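Local coordinates for mandelate racemase/muconate lactonizing enzyme (Roseovarius nubinhibens, PDB 2QDD), which is of unknown function but probably carries out magnesium-dependent acid-base chemistry on a carboxylate substrate, as members of the enolase superfamily do, at residues 171-184 and 201-215. Numbering follows the deposited sequence.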
# COMPACT_ATOMS: atom_id res chain seq x y z
N SER A 171 -10.72 28.41 15.50
CA SER A 171 -10.12 27.38 16.36
C SER A 171 -10.85 27.16 17.70
O SER A 171 -10.30 26.54 18.61
CB SER A 171 -8.62 27.64 16.57
OG SER A 171 -8.37 28.99 16.94
N ASP A 172 -12.08 27.68 17.80
CA ASP A 172 -13.00 27.31 18.87
C ASP A 172 -14.00 26.24 18.39
O ASP A 172 -14.94 26.56 17.65
CB ASP A 172 -13.75 28.55 19.38
CG ASP A 172 -14.30 28.38 20.79
OD1 ASP A 172 -15.31 27.67 20.96
OD2 ASP A 172 -13.72 28.97 21.72
N PRO A 173 -13.80 24.98 18.81
CA PRO A 173 -14.58 23.84 18.32
C PRO A 173 -16.03 23.85 18.79
O PRO A 173 -16.91 23.47 18.02
CB PRO A 173 -13.84 22.62 18.90
CG PRO A 173 -12.52 23.14 19.35
CD PRO A 173 -12.78 24.54 19.78
N ALA A 174 -16.26 24.29 20.02
CA ALA A 174 -17.58 24.19 20.66
C ALA A 174 -18.65 25.07 20.01
O ALA A 174 -19.83 24.69 19.98
CB ALA A 174 -17.47 24.50 22.15
N GLN A 175 -18.25 26.23 19.49
CA GLN A 175 -19.16 27.09 18.75
C GLN A 175 -19.45 26.63 17.32
O GLN A 175 -20.54 26.87 16.80
CB GLN A 175 -18.73 28.57 18.80
CG GLN A 175 -17.36 28.88 18.20
CD GLN A 175 -16.89 30.31 18.47
OE1 GLN A 175 -17.05 30.83 19.58
NE2 GLN A 175 -16.31 30.95 17.46
N ASP A 176 -18.48 25.95 16.70
CA ASP A 176 -18.70 25.29 15.40
C ASP A 176 -19.67 24.11 15.49
O ASP A 176 -20.50 23.93 14.61
CB ASP A 176 -17.38 24.86 14.76
CG ASP A 176 -16.69 25.98 13.99
OD1 ASP A 176 -17.38 26.94 13.54
OD2 ASP A 176 -15.45 25.90 13.83
N ILE A 177 -19.55 23.32 16.57
CA ILE A 177 -20.49 22.23 16.85
C ILE A 177 -21.92 22.75 16.99
O ILE A 177 -22.84 22.21 16.37
CB ILE A 177 -20.05 21.39 18.09
CG1 ILE A 177 -18.77 20.61 17.79
CG2 ILE A 177 -21.13 20.40 18.51
CD1 ILE A 177 -17.86 20.38 18.98
N ALA A 178 -22.09 23.81 17.78
CA ALA A 178 -23.40 24.44 17.99
C ALA A 178 -23.98 25.11 16.74
O ALA A 178 -25.19 25.12 16.55
CB ALA A 178 -23.34 25.43 19.14
N ARG A 179 -23.10 25.66 15.89
CA ARG A 179 -23.48 26.18 14.58
C ARG A 179 -23.99 25.08 13.65
O ARG A 179 -25.07 25.19 13.08
CB ARG A 179 -22.31 26.89 13.92
CG ARG A 179 -22.16 28.34 14.31
CD ARG A 179 -20.82 28.87 13.85
NE ARG A 179 -20.36 29.99 14.67
CZ ARG A 179 -19.10 30.41 14.75
NH1 ARG A 179 -18.15 29.82 14.04
NH2 ARG A 179 -18.80 31.43 15.54
N ILE A 180 -23.18 24.03 13.50
CA ILE A 180 -23.50 22.92 12.60
C ILE A 180 -24.82 22.26 12.99
O ILE A 180 -25.68 22.05 12.13
CB ILE A 180 -22.33 21.89 12.52
CG1 ILE A 180 -21.17 22.46 11.68
CG2 ILE A 180 -22.79 20.59 11.89
CD1 ILE A 180 -19.84 21.80 11.97
N GLU A 181 -24.99 21.96 14.27
CA GLU A 181 -26.16 21.22 14.74
C GLU A 181 -27.47 22.01 14.69
O GLU A 181 -28.54 21.43 14.51
CB GLU A 181 -25.94 20.63 16.14
CG GLU A 181 -24.85 19.57 16.22
CD GLU A 181 -25.30 18.16 15.81
OE1 GLU A 181 -25.14 17.23 16.63
OE2 GLU A 181 -25.80 17.98 14.68
N ALA A 182 -27.39 23.33 14.83
CA ALA A 182 -28.56 24.20 14.69
C ALA A 182 -28.98 24.35 13.23
O ALA A 182 -30.16 24.19 12.91
CB ALA A 182 -28.31 25.57 15.32
N ILE A 183 -28.01 24.64 12.36
CA ILE A 183 -28.25 24.91 10.94
C ILE A 183 -28.78 23.67 10.20
O ILE A 183 -29.69 23.77 9.37
CB ILE A 183 -26.97 25.47 10.26
CG1 ILE A 183 -26.74 26.93 10.68
CG2 ILE A 183 -27.05 25.39 8.75
CD1 ILE A 183 -25.38 27.46 10.29
N SER A 184 -28.21 22.51 10.52
CA SER A 184 -28.60 21.25 9.90
C SER A 184 -30.00 20.80 10.32
O SER A 184 -30.74 20.24 9.51
CB SER A 184 -27.57 20.16 10.20
OG SER A 184 -27.72 19.06 9.33
N TRP A 201 -9.51 25.14 9.73
CA TRP A 201 -9.21 24.06 10.67
C TRP A 201 -7.82 23.45 10.46
O TRP A 201 -7.29 23.45 9.34
CB TRP A 201 -10.28 22.97 10.59
CG TRP A 201 -11.61 23.38 11.14
CD1 TRP A 201 -11.86 24.42 12.00
CD2 TRP A 201 -12.88 22.75 10.90
NE1 TRP A 201 -13.21 24.48 12.29
CE2 TRP A 201 -13.85 23.47 11.63
CE3 TRP A 201 -13.29 21.66 10.12
CZ2 TRP A 201 -15.20 23.13 11.61
CZ3 TRP A 201 -14.63 21.31 10.10
CH2 TRP A 201 -15.57 22.05 10.84
N THR A 202 -7.23 22.97 11.54
CA THR A 202 -6.18 21.94 11.47
C THR A 202 -6.88 20.58 11.50
O THR A 202 -8.06 20.51 11.88
CB THR A 202 -5.19 22.07 12.65
OG1 THR A 202 -5.92 22.23 13.88
CG2 THR A 202 -4.24 23.26 12.44
N PRO A 203 -6.19 19.49 11.08
CA PRO A 203 -6.80 18.15 11.17
C PRO A 203 -7.40 17.79 12.53
O PRO A 203 -8.46 17.18 12.57
CB PRO A 203 -5.63 17.22 10.83
CG PRO A 203 -4.78 18.02 9.93
CD PRO A 203 -4.85 19.43 10.46
N ALA A 204 -6.74 18.20 13.61
CA ALA A 204 -7.20 17.94 14.98
C ALA A 204 -8.57 18.53 15.29
O ALA A 204 -9.42 17.86 15.88
CB ALA A 204 -6.18 18.48 15.96
N ILE A 205 -8.77 19.79 14.92
CA ILE A 205 -10.04 20.48 15.15
C ILE A 205 -11.13 19.88 14.27
O ILE A 205 -12.22 19.61 14.76
CB ILE A 205 -9.91 22.02 14.94
CG1 ILE A 205 -8.97 22.63 15.98
CG2 ILE A 205 -11.27 22.70 15.06
CD1 ILE A 205 -8.31 23.94 15.55
N ALA A 206 -10.82 19.64 13.00
CA ALA A 206 -11.74 18.97 12.07
C ALA A 206 -12.25 17.63 12.59
O ALA A 206 -13.46 17.39 12.60
CB ALA A 206 -11.11 18.81 10.71
N VAL A 207 -11.33 16.77 13.02
CA VAL A 207 -11.68 15.46 13.58
C VAL A 207 -12.58 15.61 14.82
O VAL A 207 -13.58 14.91 14.95
CB VAL A 207 -10.41 14.61 13.87
CG1 VAL A 207 -10.72 13.38 14.70
CG2 VAL A 207 -9.76 14.19 12.55
N GLU A 208 -12.24 16.55 15.70
CA GLU A 208 -13.01 16.80 16.92
C GLU A 208 -14.42 17.32 16.69
O GLU A 208 -15.36 16.78 17.26
CB GLU A 208 -12.25 17.71 17.89
CG GLU A 208 -13.01 18.02 19.18
CD GLU A 208 -12.42 19.18 19.97
OE1 GLU A 208 -11.54 19.90 19.44
OE2 GLU A 208 -12.84 19.37 21.14
N VAL A 209 -14.59 18.36 15.87
CA VAL A 209 -15.95 18.83 15.57
C VAL A 209 -16.81 17.87 14.74
O VAL A 209 -17.98 17.66 15.07
CB VAL A 209 -16.11 20.36 15.20
CG1 VAL A 209 -14.82 21.15 15.36
CG2 VAL A 209 -16.76 20.58 13.85
N LEU A 210 -16.24 17.27 13.70
CA LEU A 210 -17.01 16.40 12.80
C LEU A 210 -17.38 15.06 13.41
O LEU A 210 -18.38 14.47 13.04
CB LEU A 210 -16.31 16.21 11.45
CG LEU A 210 -16.16 17.46 10.57
CD1 LEU A 210 -15.43 17.13 9.28
CD2 LEU A 210 -17.51 18.08 10.28
N ASN A 211 -16.59 14.59 14.38
CA ASN A 211 -16.97 13.42 15.16
C ASN A 211 -17.80 13.71 16.41
O ASN A 211 -18.12 12.80 17.17
CB ASN A 211 -15.74 12.55 15.48
CG ASN A 211 -15.13 11.91 14.24
OD1 ASN A 211 -15.81 11.71 13.23
ND2 ASN A 211 -13.85 11.57 14.30
N SER A 212 -18.14 14.98 16.61
CA SER A 212 -19.03 15.39 17.71
C SER A 212 -20.46 15.65 17.24
O SER A 212 -21.35 15.93 18.05
CB SER A 212 -18.49 16.64 18.39
OG SER A 212 -17.18 16.41 18.87
N VAL A 213 -20.67 15.53 15.94
CA VAL A 213 -21.79 16.16 15.24
C VAL A 213 -22.61 15.07 14.53
O VAL A 213 -22.04 14.12 13.98
CB VAL A 213 -21.25 17.28 14.30
CG1 VAL A 213 -21.68 17.12 12.86
CG2 VAL A 213 -21.57 18.65 14.84
N ARG A 214 -23.94 15.18 14.57
CA ARG A 214 -24.82 14.21 13.92
C ARG A 214 -25.03 14.51 12.44
O ARG A 214 -25.41 13.62 11.66
CB ARG A 214 -26.17 14.14 14.63
CG ARG A 214 -26.22 13.20 15.83
CD ARG A 214 -27.60 13.24 16.49
NE ARG A 214 -27.72 14.34 17.45
CZ ARG A 214 -28.33 15.50 17.21
NH1 ARG A 214 -28.90 15.74 16.04
NH2 ARG A 214 -28.38 16.43 18.16
N ALA A 215 -24.78 15.76 12.06
CA ALA A 215 -24.98 16.24 10.70
C ALA A 215 -24.04 15.61 9.68
O ALA A 215 -22.83 15.53 9.91
CB ALA A 215 -24.84 17.74 10.67
O HOH W 1 -23.72 18.20 19.11
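Helices 173-184 and 203-210 run in the same general sense, their axes 9.5 Å apart at closest approach and crossing at -43°, with I177 and V209 the nearest CA pair in the middle. There I177 CG1 lies 3.7 Å from V209 CB, while I180 CD1 approaches V209 CG2 almost at right angles. With chi1 at -74°, I180 sends CG2 to the side away from its backbone N, where it packs 3.7 Å from both V213 CG2 and A215 CB. Toward the N-terminal end, W201 NE1 donates to D176 OD2 (3.1 Å, 148°), which lies in the indole plane; OD1 takes a salt bridge from R179, its hydrogen bond weak, and a hydrogen bond from the G169 amide. P173 CG sits 3.4 Å from OE1 of E208, whose OE2 pairs with R192 of the second subunit. Near the C-terminal end, E181 bends at chi2: CG rests 3.7 Å from V213 CG2, and R214 N donates to OE1 (3.1 Å) from above the carboxylate plane. OE1 also lies over the R214 guanidinium face, a long, purely electrostatic pairing. Replacing E181 by an alanine would probably leave the R214 amide without this acceptor and strip V213 of the cover CG gives. These are successive helices of the modified TIM barrel, (beta/alpha)7beta, with strand 192-196 between them in sequence; I180 touches its F195, and helix 226-233 packs against P203 and A206.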